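Local coordinates for glucan-binding protein C, GbpC (Streptococcus mutans UA159, PDB 5UQZ) that probably binds glucan and is thought to mediate sucrose-independent and sucrose-dependent adherence of this streptococcus as a cell-wall-anchored, calcium-binding protein, at residues Gly63-Ile67 and Asn141-Asn145; Thr177-Gly183 and Thr326-Asn332. All coordinates share one frame; numbering follows the deposited sequence.

Contact 1 (Gly63-Ile67 and Asn141-Asn145)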
loop_
_atom_site.group_PDB
_atom_site.type_symbol
_atom_site.label_atom_id
_atom_site.label_comp_id
_atom_site.label_asym_id
_atom_site.label_seq_id
_atom_site.Cartn_x
_atom_site.Cartn_y
_atom_site.Cartn_z
ATOM N N GLY A 63 -9.368 14.305 -12.530
ATOM C CA GLY A 63 -9.649 15.641 -12.050
ATOM C C GLY A 63 -9.425 15.796 -10.560
ATOM O O GLY A 63 -9.609 16.908 -10.043
ATOM N N LEU A 64 -9.075 14.723 -9.860
ATOM C CA LEU A 64 -8.895 14.770 -8.415
ATOM C C LEU A 64 -7.410 14.971 -8.124
ATOM O O LEU A 64 -6.568 14.229 -8.638
ATOM C CB LEU A 64 -9.354 13.461 -7.785
ATOM C CG LEU A 64 -9.183 13.416 -6.244
ATOM C CD1 LEU A 64 -10.139 14.363 -5.549
ATOM C CD2 LEU A 64 -9.451 11.978 -5.761
ATOM N N VAL A 65 -7.107 15.943 -7.264
ATOM C CA VAL A 65 -5.787 16.110 -6.676
ATOM C C VAL A 65 -5.985 15.952 -5.173
ATOM O O VAL A 65 -6.602 16.809 -4.538
ATOM C CB VAL A 65 -5.162 17.474 -7.040
ATOM C CG1 VAL A 65 -3.791 17.584 -6.402
ATOM C CG2 VAL A 65 -5.112 17.656 -8.569
ATOM N N PHE A 66 -5.513 14.846 -4.624
ATOM C CA PHE A 66 -5.760 14.497 -3.228
ATOM C C PHE A 66 -4.621 13.572 -2.830
ATOM O O PHE A 66 -4.736 12.346 -2.824
ATOM C CB PHE A 66 -7.119 13.822 -3.120
ATOM C CG PHE A 66 -7.485 13.405 -1.696
ATOM C CD1 PHE A 66 -7.541 14.339 -0.661
ATOM C CD2 PHE A 66 -7.793 12.101 -1.411
ATOM C CE1 PHE A 66 -7.899 13.930 0.631
ATOM C CE2 PHE A 66 -8.162 11.704 -0.140
ATOM C CZ PHE A 66 -8.227 12.627 0.861
ATOM N N ILE A 67 -3.478 14.179 -2.549
ATOM C CA ILE A 67 -2.260 13.401 -2.379
ATOM C C ILE A 67 -1.477 13.714 -1.144
ATOM O O ILE A 67 -0.743 12.853 -0.643
ATOM C CB ILE A 67 -1.367 13.442 -3.604
ATOM C CG1 ILE A 67 -0.129 12.572 -3.424
ATOM C CG2 ILE A 67 -1.021 14.743 -3.901
ATOM C CD1 ILE A 67 -0.517 11.128 -2.829
ATOM N N ASN A 141 -4.172 21.517 -0.136
ATOM C CA ASN A 141 -3.517 21.180 -1.411
ATOM C C ASN A 141 -4.444 20.499 -2.387
ATOM O O ASN A 141 -3.931 20.058 -3.421
ATOM C CB ASN A 141 -2.348 20.216 -1.166
ATOM C CG ASN A 141 -1.243 20.858 -0.380
ATOM O OD1 ASN A 141 -0.917 22.019 -0.601
ATOM N ND2 ASN A 141 -0.668 20.105 0.570
ATOM N N SER A 142 -5.707 20.281 -2.066
ATOM C CA SER A 142 -6.521 19.329 -2.799
ATOM C C SER A 142 -7.669 20.004 -3.548
ATOM O O SER A 142 -8.200 21.036 -3.112
ATOM C CB SER A 142 -7.055 18.250 -1.849
ATOM O OG SER A 142 -5.971 17.497 -1.324
ATOM N N LYS A 143 -8.081 19.383 -4.664
ATOM C CA LYS A 143 -9.188 19.920 -5.450
ATOM C C LYS A 143 -9.802 18.779 -6.240
ATOM O O LYS A 143 -9.179 17.724 -6.441
ATOM C CB LYS A 143 -8.715 21.016 -6.407
ATOM C CG LYS A 143 -7.778 20.564 -7.472
ATOM C CD LYS A 143 -7.479 21.677 -8.477
ATOM C CE LYS A 143 -6.530 21.136 -9.579
ATOM N NZ LYS A 143 -6.519 22.017 -10.795
ATOM N N TYR A 144 -11.013 19.017 -6.726
ATOM C CA TYR A 144 -11.661 18.084 -7.664
ATOM C C TYR A 144 -12.281 18.915 -8.774
ATOM O O TYR A 144 -13.145 19.749 -8.497
ATOM C CB TYR A 144 -12.745 17.261 -6.954
ATOM C CG TYR A 144 -13.516 16.441 -7.947
ATOM C CD1 TYR A 144 -12.986 15.246 -8.453
ATOM C CD2 TYR A 144 -14.744 16.872 -8.406
ATOM C CE1 TYR A 144 -13.676 14.499 -9.423
ATOM C CE2 TYR A 144 -15.470 16.114 -9.358
ATOM C CZ TYR A 144 -14.921 14.917 -9.876
ATOM O OH TYR A 144 -15.586 14.129 -10.793
ATOM N N ASN A 145 -11.872 18.663 -10.007
ATOM C CA ASN A 145 -12.388 19.423 -11.163
ATOM C C ASN A 145 -12.398 20.928 -10.869
ATOM O O ASN A 145 -13.387 21.640 -11.091
ATOM C CB ASN A 145 -13.769 18.895 -11.585
ATOM C CG ASN A 145 -13.650 17.604 -12.410
ATOM O OD1 ASN A 145 -12.563 17.212 -12.843
ATOM N ND2 ASN A 145 -14.782 16.942 -12.623
HETATM O O HOH W 1 -3.303 16.957 -2.362
#
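V65 and K143 face each other as an antiparallel hydrogen-bonded pair. V65 N reaches K143 O at 2.9 Å in a nearly straight bond, and K143 N returns to V65 O. L64 and Y144 form the adjacent non-hydrogen-bonded pair, with CA atoms 4.4 Å apart. A third bond runs from N145 N to G63 O at 2.9 Å. Its donor sits above the G63 carbonyl plane, 38° out of it. The side-chain oxygen N145 OD1 comes to 3.4 Å from G63 CA, while its amide nitrogen ND2 bonds to N217.

L64 and Y144 lie on one face of the sheet. Their side chains cross at about a right angle, and L64 CB meets the edge of the tyrosine ring at CD1, 4.1 Å away. The Y144 hydroxyl bonds to the backbone of N217. V65 and K143 occupy the other face. K143 CG sits between its backbone N and carbonyl carbon (chi1 65°), and the extended chain beyond it brings CE to 3.9 Å from V65 CG2. The ammonium group forms a salt bridge with D146.

At the far end S142 OG lies at the edge of the F66 ring, 3.6 Å from CD1. A water joins I67 N to S142 OG and, weakly, to N141 O. S142 OG is also hydrogen-bonded to E69, which takes the backbone N of N141 as well. The two segments form a short antiparallel strand pair, 64-65 with 143-144. Strand 147-148 extends it on the far side of 143-144 into a small three-stranded sheet.

Contact 2 (Thr177-Gly183 and Thr326-Asn332)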
loop_
_atom_site.group_PDB
_atom_site.type_symbol
_atom_site.label_atom_id
_atom_site.label_comp_id
_atom_site.label_asym_id
_atom_site.label_seq_id
_atom_site.Cartn_x
_atom_site.Cartn_y
_atom_site.Cartn_z
ATOM N N THR A 177 -5.061 11.329 3.301
ATOM C CA THR A 177 -4.486 10.633 2.161
ATOM C C THR A 177 -3.653 9.456 2.591
ATOM O O THR A 177 -3.271 8.646 1.723
ATOM C CB THR A 177 -3.665 11.604 1.287
ATOM O OG1 THR A 177 -2.479 11.988 1.969
ATOM C CG2 THR A 177 -4.473 12.788 0.816
ATOM N N LYS A 178 -3.366 9.316 3.901
ATOM C CA LYS A 178 -2.671 8.139 4.428
ATOM C C LYS A 178 -3.661 7.120 4.987
ATOM O O LYS A 178 -3.298 5.974 5.227
ATOM C CB LYS A 178 -1.697 8.581 5.522
ATOM C CG LYS A 178 -0.549 9.421 4.979
ATOM C CD LYS A 178 0.266 10.029 6.126
ATOM C CE LYS A 178 0.928 9.028 7.051
ATOM N NZ LYS A 178 1.667 9.798 8.096
ATOM N N THR A 179 -4.922 7.518 5.197
ATOM C CA THR A 179 -6.031 6.640 5.565
ATOM C C THR A 179 -5.780 5.905 6.879
ATOM O O THR A 179 -5.750 6.575 7.904
ATOM C CB THR A 179 -6.457 5.741 4.390
ATOM O OG1 THR A 179 -6.354 6.440 3.132
ATOM C CG2 THR A 179 -7.880 5.263 4.565
ATOM N N ILE A 180 -5.631 4.575 6.888
ATOM C CA ILE A 180 -5.640 3.842 8.149
ATOM C C ILE A 180 -4.649 2.686 8.097
ATOM O O ILE A 180 -4.483 2.010 7.067
ATOM C CB ILE A 180 -7.082 3.371 8.322
ATOM C CG1 ILE A 180 -7.407 2.716 9.585
ATOM C CG2 ILE A 180 -7.532 2.374 7.291
ATOM C CD1 ILE A 180 -8.923 2.223 9.500
ATOM N N PHE A 181 -4.052 2.419 9.260
ATOM C CA PHE A 181 -3.248 1.219 9.479
ATOM C C PHE A 181 -4.007 0.403 10.512
ATOM O O PHE A 181 -4.300 0.915 11.594
ATOM C CB PHE A 181 -1.836 1.598 9.948
ATOM C CG PHE A 181 -0.821 0.540 9.742
ATOM C CD1 PHE A 181 0.376 0.858 9.144
ATOM C CD2 PHE A 181 -1.013 -0.742 10.222
ATOM C CE1 PHE A 181 1.369 -0.104 8.962
ATOM C CE2 PHE A 181 0.005 -1.729 10.041
ATOM C CZ PHE A 181 1.145 -1.405 9.386
ATOM N N ILE A 182 -4.426 -0.808 10.163
ATOM C CA ILE A 182 -5.294 -1.626 11.023
ATOM C C ILE A 182 -4.715 -3.021 11.176
ATOM O O ILE A 182 -4.082 -3.561 10.251
ATOM C CB ILE A 182 -6.737 -1.607 10.467
ATOM C CG1 ILE A 182 -7.709 -2.331 11.371
ATOM C CG2 ILE A 182 -6.831 -2.168 9.048
ATOM C CD1 ILE A 182 -9.179 -2.089 11.041
ATOM N N GLY A 183 -4.916 -3.615 12.355
ATOM C CA GLY A 183 -4.451 -4.977 12.536
ATOM C C GLY A 183 -5.057 -5.615 13.769
ATOM O O GLY A 183 -5.662 -4.951 14.609
ATOM N N THR A 326 -2.158 -7.518 9.515
ATOM C CA THR A 326 -2.098 -6.057 9.396
ATOM C C THR A 326 -2.269 -5.640 7.956
ATOM O O THR A 326 -1.928 -6.387 7.037
ATOM C CB THR A 326 -0.747 -5.522 9.903
ATOM O OG1 THR A 326 0.319 -6.093 9.142
ATOM C CG2 THR A 326 -0.531 -5.862 11.373
ATOM N N ILE A 327 -2.688 -4.393 7.769
ATOM C CA ILE A 327 -2.668 -3.739 6.468
ATOM C C ILE A 327 -2.609 -2.243 6.690
ATOM O O ILE A 327 -3.347 -1.693 7.534
ATOM C CB ILE A 327 -3.883 -4.133 5.593
ATOM C CG1 ILE A 327 -3.723 -3.565 4.167
ATOM C CG2 ILE A 327 -5.200 -3.738 6.206
ATOM C CD1 ILE A 327 -4.873 -4.027 3.183
ATOM N N TRP A 328 -1.776 -1.559 5.897
ATOM C CA TRP A 328 -1.821 -0.108 5.800
ATOM C C TRP A 328 -2.590 0.159 4.520
ATOM O O TRP A 328 -2.051 -0.002 3.416
ATOM C CB TRP A 328 -0.436 0.503 5.726
ATOM C CG TRP A 328 -0.447 2.000 5.676
ATOM C CD1 TRP A 328 -1.548 2.862 5.570
ATOM C CD2 TRP A 328 0.683 2.840 5.805
ATOM N NE1 TRP A 328 -1.131 4.156 5.538
ATOM C CE2 TRP A 328 0.228 4.177 5.703
ATOM C CE3 TRP A 328 2.051 2.586 5.954
ATOM C CZ2 TRP A 328 1.093 5.266 5.777
ATOM C CZ3 TRP A 328 2.904 3.663 6.032
ATOM C CH2 TRP A 328 2.416 4.992 5.942
ATOM N N PHE A 329 -3.882 0.480 4.651
ATOM C CA PHE A 329 -4.691 0.732 3.469
ATOM C C PHE A 329 -4.788 2.226 3.295
ATOM O O PHE A 329 -5.325 2.915 4.165
ATOM C CB PHE A 329 -6.104 0.148 3.632
ATOM C CG PHE A 329 -6.935 0.374 2.419
ATOM C CD1 PHE A 329 -6.829 -0.473 1.333
ATOM C CD2 PHE A 329 -7.764 1.483 2.328
ATOM C CE1 PHE A 329 -7.549 -0.204 0.158
ATOM C CE2 PHE A 329 -8.480 1.728 1.169
ATOM C CZ PHE A 329 -8.377 0.887 0.087
ATOM N N ALA A 330 -4.334 2.711 2.154
ATOM C CA ALA A 330 -4.447 4.109 1.820
ATOM C C ALA A 330 -5.111 4.224 0.463
ATOM O O ALA A 330 -4.934 3.354 -0.407
ATOM C CB ALA A 330 -3.110 4.845 1.835
ATOM N N THR A 331 -5.901 5.266 0.284
ATOM C CA THR A 331 -6.362 5.578 -1.071
ATOM C C THR A 331 -6.327 7.085 -1.239
ATOM O O THR A 331 -6.641 7.845 -0.327
ATOM C CB THR A 331 -7.785 4.970 -1.348
ATOM O OG1 THR A 331 -8.161 5.296 -2.703
ATOM C CG2 THR A 331 -8.822 5.563 -0.413
ATOM N N ASN A 332 -5.921 7.523 -2.406
ATOM C CA ASN A 332 -5.632 8.930 -2.686
ATOM C C ASN A 332 -5.549 9.037 -4.212
ATOM O O ASN A 332 -5.823 8.072 -4.924
ATOM C CB ASN A 332 -4.376 9.350 -1.935
ATOM C CG ASN A 332 -3.280 8.392 -2.166
ATOM O OD1 ASN A 332 -2.956 8.060 -3.342
ATOM N ND2 ASN A 332 -2.740 7.848 -1.092
HETATM O O HOH W 2 -8.263 8.236 1.955
#
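F181 and W328 lie side by side on one face of an antiparallel strand pair. Their side chains cross at about a right angle. The ring of F181 and the five-membered ring of W328 meet obliquely, with planes at 33° and centroids 5.4 Å apart. The closest touch is F181 CD1 to W328 CB, 3.5 Å. One face of the phenylalanine ring covers I327 C and W328 CA, and its edge meets T326 CB.

The W328 indole is fixed at its nitrogen. NE1 donates to K178 O at 2.8 Å, with that oxygen in the plane of the ring. CG lies anti to the backbone N (chi1 -178°), which turns the NE1 edge of the indole toward the K178 carbonyl in the turn before strand 180-184. K178 CE rests near CZ2 of the six-membered ring.

On the opposite face I182 CG2 meets I327 CG2 at 3.6 Å. Paired backbone bonds join I180 with F329 and I182 with I327. Beyond the strands, side chains continue the link. T331 N donates to T179 OG1 at 3.1 Å, and a water connects that hydroxyl to T331 O. N332 ND2 points to T177 O at 3.0 Å, in the plane of its own amide, while OD1 bonds to S221 and A334.

Strand 325-329 forms one edge of a four-stranded antiparallel sheet, and strand 167-172 flanks 180-184 on its other side. F181 stacks on Y100. The face bearing I180, I182, I327 and F329 packs against strands 194-204 and 312-319, where F329 stacks on F314.

Overall arrangement
The two contacts lie in series along the chain, with centres about 19 Å apart, and they touch directly. T177 CG2 packs against F66 CE1 at 3.6 Å. N332 CB comes to 3.1 Å from F66 O, while I67 CD1 lies against N332 CG. A probable, weak hydrogen bond between I67 O and T177 OG1 adds to this seam. The loop residues that follow strand 64-65 thus abut the loop ends of contact 2, at T177 and N332. Contact 1 lies away from the calcium site. Contact 2 approaches it through I327, whose side chain is about 4 Å from both the calcium ion and the side chain of its ligand E237.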